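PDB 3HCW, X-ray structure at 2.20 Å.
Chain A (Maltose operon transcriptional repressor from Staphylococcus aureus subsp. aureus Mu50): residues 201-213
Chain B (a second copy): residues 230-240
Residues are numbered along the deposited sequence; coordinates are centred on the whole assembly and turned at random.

Chain A 201-213: AMLHLAILSVLYE
Chain B, residues 230-240: SYLTEIASPPQ

What backbones meet here? Chain A 201-213 is one continuous helix, tied by i to i+4 bonds such as Tyr212(A) N to Leu208(A) O at 2.8 Å. Chain B opens with a short helix, 231-234, capped by Ser230(B), whose p rotamer lets Ser230(B) OG accept from Leu232(B) N at 3.1 Å. Ile235(B) leaves helical geometry at phi/psi -113/27, and an extended segment follows, with a cis peptide before Pro238(B). The register sets Ala206(A) CA 5.4 Å from Ile235(B) CA and Ser209(A) CA 4.6 Å from Ser237(B) CA, so both chains advance in the same sense along the contact, which buries 526 Å².

How does Ile235(B) fill the first half of the contact? Its CA-to-CB bond points toward the helix, and chi1 p with chi2 t (156°) lays Ile235(B) CD1 against the helix surface, 3.7 Å from Leu205(A) CB and 3.8 Å from Ala206(A) N. Ala206(A) CB, the whole of a small side chain, lies 4.4 Å from Ile235(B) CG2. Leu205(A), in the m,t rotamer, meets Ile235(B) CD1 through its CB. Nearby, Met202(A) adopts t,p,p, bringing Met202(A) SD 4.1 Å from Tyr231(B) CD2; the sulfur sits at the ring edge, 5.4 Å from the centroid. A water donates to Met202(A) O at 2.7 Å and makes a weak hydrogen bond with Tyr231(B) OH at 3.5 Å.

Which polar groups bond directly? Ser209(A), with chi1 t, donates from OG to Ala236(B) O at 2.7 Å, giving a partner to a carbonyl beyond the short helix. Ser209(A) CB also lies 3.4 Å from Ile235(B) O. Leu205(A) O and Ile235(B) O approach to 3.3 Å, but both are acceptors and form no hydrogen bond. With chi1 m and phi/psi -111/93 at its residue, Ser237(B) OG lies 3.3 Å from Leu208(A) O, placed to make a weak hydrogen bond to a carbonyl that also accepts from Tyr212(A) N.

What closes the far end? The CA-to-CB bond of Tyr212(A) points toward chain B; chi1 t and chi2 91° set its ring so that Ser237(B) O and Pro238(B) N lie over one face. Tyr212(A) CE2 comes 3.6 Å from Pro238(B) CD, while Tyr212(A) CD1 lies 3.9 Å from Ser237(B) CB, so the aromatic surface covers the start of the proline segment. Pro238(B) is C-gamma endo and Pro239(B) C-gamma exo; Pro239(B) CD reaches 3.7 Å from Ser209(A) OG. Beyond them, Gln240(B) folds back with chi1 and chi2 both m, and Gln240(B) NE2 donates to Pro238(B) O at 2.7 Å.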

# COMPACT_ATOMS: atom_id res chain seq x y z
N ALA A 201 6.96 -6.25 6.60
CA ALA A 201 6.92 -6.43 5.15
C ALA A 201 7.49 -5.26 4.33
O ALA A 201 8.11 -5.48 3.30
CB ALA A 201 5.49 -6.72 4.72
N MET A 202 7.28 -4.02 4.79
CA MET A 202 7.77 -2.83 4.07
C MET A 202 9.29 -2.78 4.06
O MET A 202 9.90 -2.56 3.01
CB MET A 202 7.16 -1.55 4.66
CG MET A 202 7.09 -0.36 3.69
SD MET A 202 6.37 -0.70 2.05
CE MET A 202 4.75 -1.29 2.49
N LEU A 203 9.91 -3.04 5.21
CA LEU A 203 11.36 -3.23 5.28
C LEU A 203 11.83 -4.46 4.47
O LEU A 203 12.81 -4.39 3.75
CB LEU A 203 11.81 -3.33 6.75
CG LEU A 203 13.28 -3.63 7.04
CD1 LEU A 203 14.14 -2.50 6.51
CD2 LEU A 203 13.50 -3.84 8.55
N HIS A 204 11.11 -5.57 4.60
CA HIS A 204 11.41 -6.80 3.85
C HIS A 204 11.49 -6.62 2.34
O HIS A 204 12.33 -7.22 1.70
CB HIS A 204 10.37 -7.87 4.17
CG HIS A 204 10.79 -9.27 3.80
ND1 HIS A 204 11.79 -9.95 4.45
CD2 HIS A 204 10.28 -10.13 2.88
CE1 HIS A 204 11.90 -11.16 3.94
NE2 HIS A 204 11.00 -11.29 2.98
N LEU A 205 10.61 -5.78 1.79
CA LEU A 205 10.61 -5.53 0.35
C LEU A 205 11.89 -4.83 -0.13
O LEU A 205 12.35 -5.09 -1.24
CB LEU A 205 9.39 -4.74 -0.08
CG LEU A 205 8.00 -5.40 -0.02
CD1 LEU A 205 6.95 -4.35 -0.36
CD2 LEU A 205 7.86 -6.60 -0.94
N ALA A 206 12.45 -3.96 0.71
CA ALA A 206 13.73 -3.31 0.41
C ALA A 206 14.84 -4.35 0.44
O ALA A 206 15.74 -4.30 -0.40
CB ALA A 206 14.01 -2.19 1.41
N ILE A 207 14.78 -5.27 1.41
CA ILE A 207 15.75 -6.37 1.51
C ILE A 207 15.75 -7.23 0.23
O ILE A 207 16.82 -7.50 -0.32
CB ILE A 207 15.49 -7.29 2.75
CG1 ILE A 207 15.24 -6.51 4.05
CG2 ILE A 207 16.62 -8.31 2.92
CD1 ILE A 207 16.43 -5.71 4.58
N LEU A 208 14.57 -7.64 -0.24
CA LEU A 208 14.45 -8.49 -1.43
C LEU A 208 15.04 -7.80 -2.66
O LEU A 208 15.63 -8.45 -3.52
CB LEU A 208 12.99 -8.89 -1.69
CG LEU A 208 12.26 -9.61 -0.55
CD1 LEU A 208 10.77 -9.76 -0.81
CD2 LEU A 208 12.90 -10.93 -0.21
N SER A 209 14.89 -6.47 -2.72
CA SER A 209 15.39 -5.66 -3.82
C SER A 209 16.91 -5.68 -3.86
O SER A 209 17.50 -5.82 -4.93
CB SER A 209 14.87 -4.23 -3.69
OG SER A 209 15.18 -3.48 -4.85
N VAL A 210 17.53 -5.57 -2.68
CA VAL A 210 18.98 -5.60 -2.57
C VAL A 210 19.49 -7.02 -2.88
O VAL A 210 20.46 -7.20 -3.62
CB VAL A 210 19.45 -5.06 -1.19
CG1 VAL A 210 20.89 -5.45 -0.88
CG2 VAL A 210 19.29 -3.52 -1.13
N LEU A 211 18.78 -8.03 -2.36
CA LEU A 211 19.08 -9.44 -2.64
C LEU A 211 19.00 -9.77 -4.13
O LEU A 211 19.79 -10.56 -4.64
CB LEU A 211 18.17 -10.37 -1.81
CG LEU A 211 18.58 -10.95 -0.46
CD1 LEU A 211 19.57 -10.09 0.34
CD2 LEU A 211 17.36 -11.27 0.38
N TYR A 212 18.05 -9.15 -4.83
CA TYR A 212 17.95 -9.26 -6.29
C TYR A 212 19.20 -8.67 -6.95
O TYR A 212 19.81 -9.30 -7.83
CB TYR A 212 16.69 -8.57 -6.81
CG TYR A 212 16.35 -8.89 -8.25
CD1 TYR A 212 15.51 -9.96 -8.56
CD2 TYR A 212 16.87 -8.13 -9.31
CE1 TYR A 212 15.19 -10.27 -9.88
CE2 TYR A 212 16.57 -8.45 -10.64
CZ TYR A 212 15.71 -9.51 -10.91
OH TYR A 212 15.39 -9.82 -12.22
N GLU A 213 19.58 -7.48 -6.49
CA GLU A 213 20.73 -6.76 -7.03
C GLU A 213 22.04 -7.55 -6.91
O GLU A 213 22.89 -7.47 -7.77
CB GLU A 213 20.85 -5.36 -6.40
CG GLU A 213 21.92 -4.46 -7.03
CD GLU A 213 21.75 -2.98 -6.70
OE1 GLU A 213 22.13 -2.14 -7.55
OE2 GLU A 213 21.24 -2.65 -5.61
N SER B 230 5.87 4.95 -7.08
CA SER B 230 5.76 5.00 -5.62
C SER B 230 6.89 4.18 -5.03
O SER B 230 7.81 3.78 -5.75
CB SER B 230 4.40 4.46 -5.13
OG SER B 230 4.36 3.04 -5.18
N TYR B 231 6.82 3.92 -3.73
CA TYR B 231 7.81 3.10 -3.04
C TYR B 231 7.80 1.68 -3.60
O TYR B 231 8.84 1.05 -3.70
CB TYR B 231 7.54 3.10 -1.53
CG TYR B 231 8.78 3.02 -0.66
CD1 TYR B 231 9.86 3.89 -0.84
CD2 TYR B 231 8.86 2.08 0.38
CE1 TYR B 231 11.00 3.81 -0.04
CE2 TYR B 231 10.00 2.00 1.18
CZ TYR B 231 11.06 2.87 0.97
OH TYR B 231 12.18 2.78 1.78
N LEU B 232 6.62 1.21 -4.01
CA LEU B 232 6.48 -0.11 -4.64
C LEU B 232 7.25 -0.29 -5.94
O LEU B 232 7.61 -1.42 -6.28
CB LEU B 232 4.99 -0.44 -4.89
CG LEU B 232 4.00 -0.39 -3.72
CD1 LEU B 232 2.69 -0.97 -4.18
CD2 LEU B 232 4.50 -1.12 -2.47
N THR B 233 7.49 0.78 -6.69
CA THR B 233 8.39 0.67 -7.84
C THR B 233 9.84 1.02 -7.51
O THR B 233 10.76 0.48 -8.12
CB THR B 233 7.90 1.46 -9.08
OG1 THR B 233 7.59 2.82 -8.72
CG2 THR B 233 6.68 0.80 -9.70
N GLU B 234 10.04 1.90 -6.53
CA GLU B 234 11.39 2.28 -6.10
C GLU B 234 12.14 1.11 -5.46
O GLU B 234 13.35 0.95 -5.67
CB GLU B 234 11.31 3.47 -5.14
CG GLU B 234 12.65 3.90 -4.55
CD GLU B 234 12.62 5.29 -3.97
OE1 GLU B 234 13.68 5.95 -3.97
OE2 GLU B 234 11.53 5.73 -3.52
N ILE B 235 11.43 0.29 -4.70
CA ILE B 235 12.06 -0.86 -4.05
C ILE B 235 11.56 -2.20 -4.58
O ILE B 235 11.59 -3.21 -3.86
CB ILE B 235 11.96 -0.81 -2.50
CG1 ILE B 235 10.49 -0.71 -2.04
CG2 ILE B 235 12.86 0.32 -1.96
CD1 ILE B 235 10.23 -1.20 -0.66
N ALA B 236 11.12 -2.22 -5.84
CA ALA B 236 10.77 -3.46 -6.55
C ALA B 236 12.02 -4.30 -6.83
O ALA B 236 13.14 -3.84 -6.57
CB ALA B 236 10.03 -3.16 -7.85
N SER B 237 11.83 -5.52 -7.33
CA SER B 237 12.93 -6.42 -7.66
C SER B 237 13.03 -6.62 -9.19
O SER B 237 12.38 -7.52 -9.74
CB SER B 237 12.73 -7.78 -6.96
OG SER B 237 13.10 -7.76 -5.59
N PRO B 238 13.86 -5.80 -9.88
CA PRO B 238 14.71 -4.68 -9.45
C PRO B 238 13.95 -3.33 -9.48
O PRO B 238 12.81 -3.29 -9.98
CB PRO B 238 15.82 -4.69 -10.51
CG PRO B 238 15.06 -5.03 -11.77
CD PRO B 238 14.00 -6.04 -11.34
N PRO B 239 14.52 -2.24 -8.93
CA PRO B 239 13.79 -0.97 -9.04
C PRO B 239 13.32 -0.70 -10.49
O PRO B 239 14.07 -0.91 -11.44
CB PRO B 239 14.84 0.06 -8.62
CG PRO B 239 15.65 -0.67 -7.63
CD PRO B 239 15.77 -2.07 -8.17
N GLN B 240 12.08 -0.25 -10.63
CA GLN B 240 11.45 -0.08 -11.93
C GLN B 240 11.46 1.35 -12.45
O GLN B 240 11.18 2.30 -11.71
CB GLN B 240 10.00 -0.56 -11.87
CG GLN B 240 9.87 -2.01 -11.54
CD GLN B 240 10.45 -2.87 -12.64
OE1 GLN B 240 10.04 -2.76 -13.79
NE2 GLN B 240 11.41 -3.71 -12.29
O HOH W 1 11.23 -0.24 3.17